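Local structure of hypothetical protein Atu1540 (Agrobacterium tumefaciens str. C58, 2HWJ) at residues 65-73 and 128-137. The protein is of unknown function but carries a putative ParB-like nuclease domain, so a role in DNA binding or cleavage is possible though not established. Sequence-based numbering, arbitrary orientation.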
ATOM      1  N   LEU A  65     -11.618  16.974   7.597  1.00 55.43           N
ATOM      2  CA  LEU A  65     -12.359  15.946   6.824  1.00 57.80           C
ATOM      3  C   LEU A  65     -11.385  15.329   5.860  1.00 60.17           C
ATOM      4  O   LEU A  65     -10.686  16.047   5.150  1.00 60.19           O
ATOM      5  CB  LEU A  65     -13.427  16.629   5.956  1.00 56.13           C
ATOM      6  CG  LEU A  65     -14.208  15.690   5.058  1.00 57.17           C
ATOM      7  CD1 LEU A  65     -14.936  14.588   5.869  1.00 53.74           C
ATOM      8  CD2 LEU A  65     -15.203  16.431   4.162  1.00 57.61           C
ATOM      9  N   ILE A  66     -11.365  14.010   5.776  1.00 63.65           N
ATOM     10  CA  ILE A  66     -10.303  13.316   5.006  1.00 66.50           C
ATOM     11  C   ILE A  66     -10.851  12.677   3.729  1.00 68.96           C
ATOM     12  O   ILE A  66     -10.147  12.437   2.749  1.00 72.07           O
ATOM     13  CB  ILE A  66      -9.573  12.294   5.943  1.00 66.46           C
ATOM     14  CG1 ILE A  66      -8.481  13.042   6.621  1.00 65.92           C
ATOM     15  CG2 ILE A  66      -8.941  11.156   5.234  1.00 66.68           C
ATOM     16  CD1 ILE A  66      -8.085  14.131   5.749  1.00 62.14           C
ATOM     17  N   ASP A  67     -12.132  12.413   3.700  1.00 69.23           N
ATOM     18  CA  ASP A  67     -12.646  11.867   2.486  1.00 69.42           C
ATOM     19  C   ASP A  67     -14.050  12.344   2.339  1.00 67.35           C
ATOM     20  O   ASP A  67     -14.599  12.914   3.302  1.00 68.43           O
ATOM     21  CB  ASP A  67     -12.666  10.338   2.615  1.00 71.11           C
ATOM     22  CG  ASP A  67     -12.470   9.676   1.296  1.00 74.83           C
ATOM     23  OD1 ASP A  67     -12.299  10.438   0.297  1.00 78.54           O
ATOM     24  OD2 ASP A  67     -12.487   8.422   1.256  1.00 81.50           O
ATOM     25  N   HIS A  68     -14.684  12.044   1.217  1.00 62.38           N
ATOM     26  CA  HIS A  68     -16.114  12.304   1.148  1.00 60.13           C
ATOM     27  C   HIS A  68     -16.486  13.764   1.169  1.00 57.50           C
ATOM     28  O   HIS A  68     -17.521  14.126   1.701  1.00 58.26           O
ATOM     29  CB  HIS A  68     -16.896  11.558   2.221  1.00 57.92           C
ATOM     30  CG  HIS A  68     -16.545  10.112   2.278  1.00 63.08           C
ATOM     31  ND1 HIS A  68     -16.987   9.203   1.339  1.00 64.02           N
ATOM     32  CD2 HIS A  68     -15.747   9.418   3.128  1.00 62.18           C
ATOM     33  CE1 HIS A  68     -16.486   8.014   1.612  1.00 60.59           C
ATOM     34  NE2 HIS A  68     -15.727   8.123   2.683  1.00 59.74           N
ATOM     35  N   HIS A  69     -15.664  14.620   0.614  1.00 56.36           N
ATOM     36  CA  HIS A  69     -16.153  16.030   0.407  1.00 56.23           C
ATOM     37  C   HIS A  69     -17.479  16.179  -0.400  1.00 55.51           C
ATOM     38  O   HIS A  69     -18.293  17.038  -0.101  1.00 55.25           O
ATOM     39  CB  HIS A  69     -15.048  16.904  -0.141  1.00 54.08           C
ATOM     40  CG  HIS A  69     -13.885  17.030   0.800  1.00 59.62           C
ATOM     41  ND1 HIS A  69     -13.486  18.232   1.352  1.00 60.61           N
ATOM     42  CD2 HIS A  69     -13.041  16.097   1.304  1.00 59.99           C
ATOM     43  CE1 HIS A  69     -12.442  18.034   2.143  1.00 58.42           C
ATOM     44  NE2 HIS A  69     -12.161  16.746   2.137  1.00 60.63           N
ATOM     45  N   HIS A  70     -17.691  15.345  -1.407  1.00 54.93           N
ATOM     46  CA  HIS A  70     -18.827  15.545  -2.256  1.00 55.26           C
ATOM     47  C   HIS A  70     -20.022  15.353  -1.359  1.00 54.73           C
ATOM     48  O   HIS A  70     -20.904  16.174  -1.264  1.00 55.64           O
ATOM     49  CB  HIS A  70     -18.764  14.533  -3.403  1.00 55.66           C
ATOM     50  CG  HIS A  70     -17.653  14.809  -4.377  1.00 60.39           C
ATOM     51  ND1 HIS A  70     -17.795  15.669  -5.453  1.00 66.13           N
ATOM     52  CD2 HIS A  70     -16.357  14.423  -4.387  1.00 65.72           C
ATOM     53  CE1 HIS A  70     -16.649  15.768  -6.104  1.00 63.85           C
ATOM     54  NE2 HIS A  70     -15.757  15.032  -5.473  1.00 65.14           N
ATOM     55  N   LEU A  71     -19.966  14.316  -0.560  1.00 55.55           N
ATOM     56  CA  LEU A  71     -21.091  13.896   0.233  1.00 53.63           C
ATOM     57  C   LEU A  71     -21.294  14.922   1.270  1.00 53.04           C
ATOM     58  O   LEU A  71     -22.439  15.351   1.494  1.00 54.17           O
ATOM     59  CB  LEU A  71     -20.796  12.570   0.884  1.00 52.97           C
ATOM     60  CG  LEU A  71     -21.949  12.267   1.823  1.00 54.74           C
ATOM     61  CD1 LEU A  71     -23.228  12.114   1.021  1.00 55.64           C
ATOM     62  CD2 LEU A  71     -21.708  11.075   2.732  1.00 55.26           C
ATOM     63  N   VAL A  72     -20.216  15.377   1.887  1.00 51.46           N
ATOM     64  CA  VAL A  72     -20.434  16.394   2.913  1.00 51.68           C
ATOM     65  C   VAL A  72     -20.996  17.736   2.388  1.00 52.92           C
ATOM     66  O   VAL A  72     -21.926  18.322   3.015  1.00 54.09           O
ATOM     67  CB  VAL A  72     -19.225  16.582   3.865  1.00 52.52           C
ATOM     68  CG1 VAL A  72     -19.481  17.683   4.825  1.00 48.51           C
ATOM     69  CG2 VAL A  72     -18.944  15.287   4.668  1.00 47.79           C
ATOM     70  N   LEU A  73     -20.526  18.216   1.235  1.00 52.29           N
ATOM     71  CA  LEU A  73     -21.169  19.403   0.678  1.00 51.65           C
ATOM     72  C   LEU A  73     -22.639  19.093   0.329  1.00 52.87           C
ATOM     73  O   LEU A  73     -23.534  19.926   0.547  1.00 51.52           O
ATOM     74  CB  LEU A  73     -20.394  19.903  -0.501  1.00 51.62           C
ATOM     75  CG  LEU A  73     -20.762  21.182  -1.260  1.00 52.96           C
ATOM     76  CD1 LEU A  73     -20.803  22.404  -0.333  1.00 51.00           C
ATOM     77  CD2 LEU A  73     -19.806  21.401  -2.432  1.00 49.27           C
ATOM     78  N   ILE A 128     -16.502  23.999   4.325  1.00 62.88           N
ATOM     79  CA  ILE A 128     -17.111  23.226   3.265  1.00 62.97           C
ATOM     80  C   ILE A 128     -17.889  24.101   2.260  1.00 62.64           C
ATOM     81  O   ILE A 128     -17.661  24.006   1.071  1.00 61.45           O
ATOM     82  CB  ILE A 128     -18.084  22.217   3.904  1.00 64.05           C
ATOM     83  CG1 ILE A 128     -17.335  21.227   4.820  1.00 66.53           C
ATOM     84  CG2 ILE A 128     -18.772  21.412   2.884  1.00 66.57           C
ATOM     85  CD1 ILE A 128     -16.535  20.136   4.014  1.00 67.47           C
ATOM     86  N   HIS A 129     -18.800  24.954   2.728  1.00 62.53           N
ATOM     87  CA  HIS A 129     -19.560  25.786   1.791  1.00 62.47           C
ATOM     88  C   HIS A 129     -18.664  26.611   0.775  1.00 61.28           C
ATOM     89  O   HIS A 129     -19.171  27.103  -0.201  1.00 60.34           O
ATOM     90  CB  HIS A 129     -20.669  26.582   2.525  1.00 63.06           C
ATOM     91  CG  HIS A 129     -20.178  27.744   3.392  1.00 72.69           C
ATOM     92  ND1 HIS A 129     -19.325  28.745   2.934  1.00 80.23           N
ATOM     93  CD2 HIS A 129     -20.503  28.114   4.668  1.00 77.80           C
ATOM     94  CE1 HIS A 129     -19.125  29.655   3.887  1.00 78.51           C
ATOM     95  NE2 HIS A 129     -19.834  29.297   4.946  1.00 78.53           N
ATOM     96  N   ASP A 130     -17.338  26.688   0.999  1.00 60.27           N
ATOM     97  CA  ASP A 130     -16.348  27.298   0.068  1.00 59.51           C
ATOM     98  C   ASP A 130     -15.655  26.368  -0.952  1.00 57.65           C
ATOM     99  O   ASP A 130     -14.849  26.786  -1.689  1.00 56.42           O
ATOM    100  CB  ASP A 130     -15.197  27.921   0.841  1.00 60.26           C
ATOM    101  CG  ASP A 130     -15.610  29.156   1.657  1.00 63.57           C
ATOM    102  OD1 ASP A 130     -16.517  29.909   1.220  1.00 58.75           O
ATOM    103  OD2 ASP A 130     -14.967  29.356   2.740  1.00 67.18           O
ATOM    104  N   LEU A 131     -15.922  25.091  -0.993  1.00 57.50           N
ATOM    105  CA  LEU A 131     -15.402  24.319  -2.092  1.00 57.97           C
ATOM    106  C   LEU A 131     -15.729  24.936  -3.447  1.00 58.46           C
ATOM    107  O   LEU A 131     -16.794  25.446  -3.631  1.00 58.45           O
ATOM    108  CB  LEU A 131     -15.937  22.926  -1.970  1.00 57.53           C
ATOM    109  CG  LEU A 131     -15.257  22.370  -0.710  1.00 58.58           C
ATOM    110  CD1 LEU A 131     -15.753  20.987  -0.332  1.00 59.82           C
ATOM    111  CD2 LEU A 131     -13.723  22.316  -0.945  1.00 55.81           C
ATOM    112  N   GLU A 132     -14.750  24.914  -4.359  1.00 59.28           N
ATOM    113  CA  GLU A 132     -14.831  25.321  -5.761  1.00 58.48           C
ATOM    114  C   GLU A 132     -15.316  24.174  -6.623  1.00 57.83           C
ATOM    115  O   GLU A 132     -15.148  22.996  -6.260  1.00 57.56           O
ATOM    116  CB  GLU A 132     -13.449  25.673  -6.262  1.00 58.27           C
ATOM    117  CG  GLU A 132     -12.965  26.949  -5.740  1.00 63.09           C
ATOM    118  CD  GLU A 132     -11.518  27.292  -6.176  1.00 72.69           C
ATOM    119  OE1 GLU A 132     -10.867  28.149  -5.480  1.00 76.50           O
ATOM    120  OE2 GLU A 132     -11.039  26.745  -7.215  1.00 73.86           O
ATOM    121  N   ASP A 133     -15.867  24.490  -7.797  1.00 57.09           N
ATOM    122  CA  ASP A 133     -16.464  23.442  -8.630  1.00 56.08           C
ATOM    123  C   ASP A 133     -15.429  23.050  -9.593  1.00 55.87           C
ATOM    124  O   ASP A 133     -15.048  23.904 -10.396  1.00 54.86           O
ATOM    125  CB  ASP A 133     -17.696  23.959  -9.350  1.00 54.80           C
ATOM    126  CG  ASP A 133     -18.328  22.933 -10.333  1.00 58.78           C
ATOM    127  OD1 ASP A 133     -18.162  21.683 -10.255  1.00 62.44           O
ATOM    128  OD2 ASP A 133     -19.065  23.400 -11.227  1.00 61.25           O
ATOM    129  N   ASP A 134     -14.942  21.796  -9.526  1.00 55.79           N
ATOM    130  CA  ASP A 134     -14.106  21.327 -10.626  1.00 57.07           C
ATOM    131  C   ASP A 134     -14.886  20.431 -11.638  1.00 57.87           C
ATOM    132  O   ASP A 134     -15.147  19.264 -11.421  1.00 59.35           O
ATOM    133  CB  ASP A 134     -12.744  20.833 -10.187  1.00 56.10           C
ATOM    134  CG  ASP A 134     -11.925  20.145 -11.342  1.00 62.20           C
ATOM    135  OD1 ASP A 134     -12.363  20.227 -12.538  1.00 66.67           O
ATOM    136  OD2 ASP A 134     -10.831  19.495 -11.061  1.00 62.43           O
ATOM    137  N   PRO A 135     -15.289  21.019 -12.769  1.00 58.21           N
ATOM    138  CA  PRO A 135     -16.162  20.229 -13.654  1.00 57.80           C
ATOM    139  C   PRO A 135     -15.440  19.024 -14.214  1.00 57.56           C
ATOM    140  O   PRO A 135     -16.078  18.014 -14.499  1.00 57.95           O
ATOM    141  CB  PRO A 135     -16.577  21.221 -14.777  1.00 57.79           C
ATOM    142  CG  PRO A 135     -15.493  22.357 -14.720  1.00 57.13           C
ATOM    143  CD  PRO A 135     -15.033  22.403 -13.252  1.00 57.48           C
ATOM    144  N   PHE A 136     -14.125  19.061 -14.354  1.00 57.83           N
ATOM    145  CA  PHE A 136     -13.470  17.781 -14.760  1.00 57.34           C
ATOM    146  C   PHE A 136     -13.486  16.761 -13.663  1.00 56.87           C
ATOM    147  O   PHE A 136     -13.502  15.544 -13.953  1.00 56.79           O
ATOM    148  CB  PHE A 136     -12.086  17.959 -15.399  1.00 57.27           C
ATOM    149  CG  PHE A 136     -12.177  18.653 -16.708  1.00 59.03           C
ATOM    150  CD1 PHE A 136     -12.115  20.065 -16.769  1.00 58.65           C
ATOM    151  CD2 PHE A 136     -12.491  17.933 -17.879  1.00 59.54           C
ATOM    152  CE1 PHE A 136     -12.291  20.736 -17.970  1.00 54.91           C
ATOM    153  CE2 PHE A 136     -12.671  18.611 -19.113  1.00 61.15           C
ATOM    154  CZ  PHE A 136     -12.553  20.019 -19.151  1.00 59.32           C
ATOM    155  N   ARG A 137     -13.535  17.225 -12.411  1.00 55.18           N
ATOM    156  CA  ARG A 137     -13.697  16.251 -11.390  1.00 54.78           C
ATOM    157  C   ARG A 137     -15.022  15.473 -11.601  1.00 56.02           C
ATOM    158  O   ARG A 137     -15.055  14.231 -11.365  1.00 56.10           O
ATOM    159  CB  ARG A 137     -13.608  16.897 -10.049  1.00 54.73           C
ATOM    160  CG  ARG A 137     -13.838  15.960  -8.931  1.00 53.33           C
ATOM    161  CD  ARG A 137     -12.818  14.900  -8.920  1.00 54.96           C
ATOM    162  NE  ARG A 137     -13.062  13.984  -7.835  1.00 57.82           N
ATOM    163  CZ  ARG A 137     -14.036  13.069  -7.848  1.00 61.57           C
ATOM    164  NH1 ARG A 137     -14.850  12.983  -8.895  1.00 61.92           N
ATOM    165  NH2 ARG A 137     -14.219  12.263  -6.807  1.00 59.07           N
TER
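Ile128 and Leu73 form the hydrophobic centre of this buried contact. Their CA atoms lie 6.1 Å apart, and the two side chains run past each other in opposite directions. Leu73 CD1 packs 3.9 Å from Ile128 CG2. The longer branch of Ile128 takes a different route. With CG1 beside the backbone N (chi1 -63°), this branch brings CD1 to rest against both Leu65 and Val72. Ile128 CD1 lies 3.9 Å from Leu65 CD2 and equally near Val72 CG1. Both neighbours cross the isoleucine side chain at about a right angle.

Leu131 continues the apolar surface. Its CB meets Leu73 CD2 at 4.2 Å. Its CD1 comes to the edge of the His69 ring, near the ring plane, 3.9 Å from His69 ND1. Leu65 CD2 sits over the centre of one face of the same ring. His69 NE2 makes a weak hydrogen bond to Leu65 O within its own segment.

A polar approach lies further along. Arg137 bends at its second torsion (chi2 62°) and brings one face of its guanidinium up to His70 NE2. His70 NE2 is 3.4 Å from Arg137 NH2. The ring and guanidinium planes are 53° apart. The close nitrogen pair is poorly aligned and is not a hydrogen bond. The charge of Arg137 is instead paired with Glu28 in a salt bridge, and Phe159 adds a cation-pi contact.

No hydrogen bond joins the two segments; they meet through side-chain packing and the His70–Arg137 approach. The contact sets the start of helix 69-77 against the chain that leads through strand 132-133 into helix 135-146. Val24 of strand 23-24, the parallel partner of strand 132-133, also touches His69, His70 and Leu73.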